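Local atomic coordinates of sterol regulatory element-binding protein cleavage-activating protein (Schizosaccharomyces pombe, PDB entry 4YHC), a protein that escorts the transcription factor precursor Sre1 for processing when sterol or oxygen is low, this chain being its WD40 domain, which probably faces the cytoplasm. Residues I36-Y42 / P440-S445. The protein carries 9 engineered substitutions. Numbering follows the deposited sequence.
Sequences IAVSENY and PSLAVS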
loop_
_atom_site.group_PDB
_atom_site.type_symbol
_atom_site.label_atom_id
_atom_site.label_comp_id
_atom_site.label_asym_id
_atom_site.label_seq_id
_atom_site.Cartn_x
_atom_site.Cartn_y
_atom_site.Cartn_z
ATOM N N ILE A 36 -6.434 -5.671 6.182
ATOM C CA ILE A 36 -5.040 -6.020 6.390
ATOM C C ILE A 36 -4.130 -4.800 6.151
ATOM O O ILE A 36 -4.498 -3.851 5.435
ATOM C CB ILE A 36 -4.624 -7.180 5.504
ATOM C CG1 ILE A 36 -4.890 -6.880 3.997
ATOM C CG2 ILE A 36 -5.311 -8.472 5.953
ATOM C CD1 ILE A 36 -4.276 -7.890 3.092
ATOM N N ALA A 37 -2.941 -4.814 6.755
ATOM C CA ALA A 37 -2.025 -3.713 6.605
ATOM C C ALA A 37 -0.593 -4.190 6.776
ATOM O O ALA A 37 -0.346 -5.226 7.341
ATOM C CB ALA A 37 -2.353 -2.616 7.634
ATOM N N VAL A 38 0.349 -3.417 6.252
ATOM C CA VAL A 38 1.735 -3.756 6.384
ATOM C C VAL A 38 2.546 -2.517 6.621
ATOM O O VAL A 38 2.219 -1.433 6.143
ATOM C CB VAL A 38 2.207 -4.530 5.132
ATOM C CG1 VAL A 38 2.328 -3.609 3.967
ATOM C CG2 VAL A 38 3.528 -5.199 5.399
ATOM N N SER A 39 3.628 -2.642 7.378
ATOM C CA SER A 39 4.413 -1.473 7.659
ATOM C C SER A 39 5.155 -1.039 6.423
ATOM O O SER A 39 5.473 -1.842 5.512
ATOM C CB SER A 39 5.411 -1.714 8.837
ATOM O OG SER A 39 6.260 -2.827 8.688
ATOM N N GLU A 40 5.509 0.229 6.440
ATOM C CA GLU A 40 6.232 0.850 5.318
ATOM C C GLU A 40 7.531 0.177 4.976
ATOM O O GLU A 40 7.917 0.243 3.858
ATOM C CB GLU A 40 6.582 2.290 5.636
ATOM C CG GLU A 40 6.319 3.216 4.467
ATOM C CD GLU A 40 4.962 3.870 4.611
ATOM O OE1 GLU A 40 4.105 3.625 3.726
ATOM O OE2 GLU A 40 4.753 4.609 5.636
ATOM N N ASN A 41 8.212 -0.416 5.952
ATOM C CA ASN A 41 9.456 -1.131 5.739
ATOM C C ASN A 41 9.192 -2.576 5.424
ATOM O O ASN A 41 10.112 -3.305 5.241
ATOM C CB ASN A 41 10.444 -0.991 6.946
ATOM C CG ASN A 41 9.965 -1.702 8.213
ATOM O OD1 ASN A 41 8.797 -2.081 8.331
ATOM N ND2 ASN A 41 10.862 -1.832 9.212
ATOM N N TYR A 42 7.925 -2.961 5.267
ATOM C CA TYR A 42 7.530 -4.350 4.958
ATOM C C TYR A 42 7.940 -5.363 6.012
ATOM O O TYR A 42 8.004 -6.534 5.757
ATOM C CB TYR A 42 7.965 -4.763 3.548
ATOM C CG TYR A 42 7.366 -3.851 2.510
ATOM C CD1 TYR A 42 6.037 -3.966 2.161
ATOM C CD2 TYR A 42 8.112 -2.809 1.923
ATOM C CE1 TYR A 42 5.467 -3.123 1.218
ATOM C CE2 TYR A 42 7.536 -1.933 1.001
ATOM C CZ TYR A 42 6.229 -2.099 0.657
ATOM O OH TYR A 42 5.635 -1.244 -0.235
ATOM N N PRO A 440 -9.673 -9.068 0.853
ATOM C CA PRO A 440 -8.883 -8.116 0.156
ATOM C C PRO A 440 -7.409 -8.579 0.028
ATOM O O PRO A 440 -7.054 -9.699 0.415
ATOM C CB PRO A 440 -9.092 -6.840 1.022
ATOM C CG PRO A 440 -9.069 -7.397 2.410
ATOM C CD PRO A 440 -9.951 -8.632 2.236
ATOM N N SER A 441 -6.562 -7.751 -0.560
ATOM C CA SER A 441 -5.218 -8.207 -0.824
ATOM C C SER A 441 -4.254 -7.081 -0.758
ATOM O O SER A 441 -4.662 -5.952 -0.903
ATOM C CB SER A 441 -5.169 -8.987 -2.149
ATOM O OG SER A 441 -5.548 -8.129 -3.201
ATOM N N LEU A 442 -2.995 -7.369 -0.431
ATOM C CA LEU A 442 -1.975 -6.326 -0.236
ATOM C C LEU A 442 -0.560 -6.837 -0.577
ATOM O O LEU A 442 -0.204 -7.991 -0.265
ATOM C CB LEU A 442 -2.053 -5.888 1.210
ATOM C CG LEU A 442 -1.459 -4.590 1.633
ATOM C CD1 LEU A 442 -2.157 -3.394 1.017
ATOM C CD2 LEU A 442 -1.517 -4.546 3.151
ATOM N N ALA A 443 0.240 -5.994 -1.203
ATOM C CA ALA A 443 1.611 -6.338 -1.455
ATOM C C ALA A 443 2.355 -6.392 -0.131
ATOM O O ALA A 443 2.157 -5.500 0.714
ATOM C CB ALA A 443 2.278 -5.306 -2.361
ATOM N N VAL A 444 3.253 -7.368 -0.008
ATOM C CA VAL A 444 4.077 -7.495 1.141
ATOM C C VAL A 444 5.571 -7.372 0.893
ATOM O O VAL A 444 6.352 -7.315 1.822
ATOM C CB VAL A 444 3.544 -8.784 1.804
ATOM C CG1 VAL A 444 4.354 -10.035 1.632
ATOM C CG2 VAL A 444 2.834 -8.486 3.062
ATOM N N SER A 445 5.965 -7.297 -0.367
ATOM C CA SER A 445 7.306 -7.056 -0.765
ATOM C C SER A 445 7.279 -6.888 -2.304
ATOM O O SER A 445 6.217 -7.035 -2.926
ATOM C CB SER A 445 8.246 -8.237 -0.387
ATOM O OG SER A 445 8.243 -9.341 -1.318
HETATM O O HOH W 1 8.384 -8.441 3.827
#
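Strands 36-38 and 441-445 run almost parallel, at 15°, but their axes come no closer than 7.4 Å and no hydrogen bond joins them directly: they belong to different sheets, meeting through side chains. Beyond V38 the chain folds into a type I turn, S39 to Y42, closed by Y42 N to S39 O at 2.7 Å, which swings Y42 back beside V444 (CA to CA 6.0 Å). I36 and V38 point across the gap, with L442 filling it from the other side: I36 CD1 lies 3.5 Å from L442 CB, and V38 CG1 4.0 Å from L442 CD2. V38 CG2 also reaches V444 CG2, at 4.1 Å. The Y42 ring comes alongside the backbone, CD1 being 3.4 Å from V444 O, while a water donates to both Y42 O (2.7 Å) and V444 O (3.1 Å). This is blade-to-blade packing in a β-propeller, between the inner strands of neighbouring blades: A37 pairs with A46 of strand 44-49, L442 with A450 of strand 448-453.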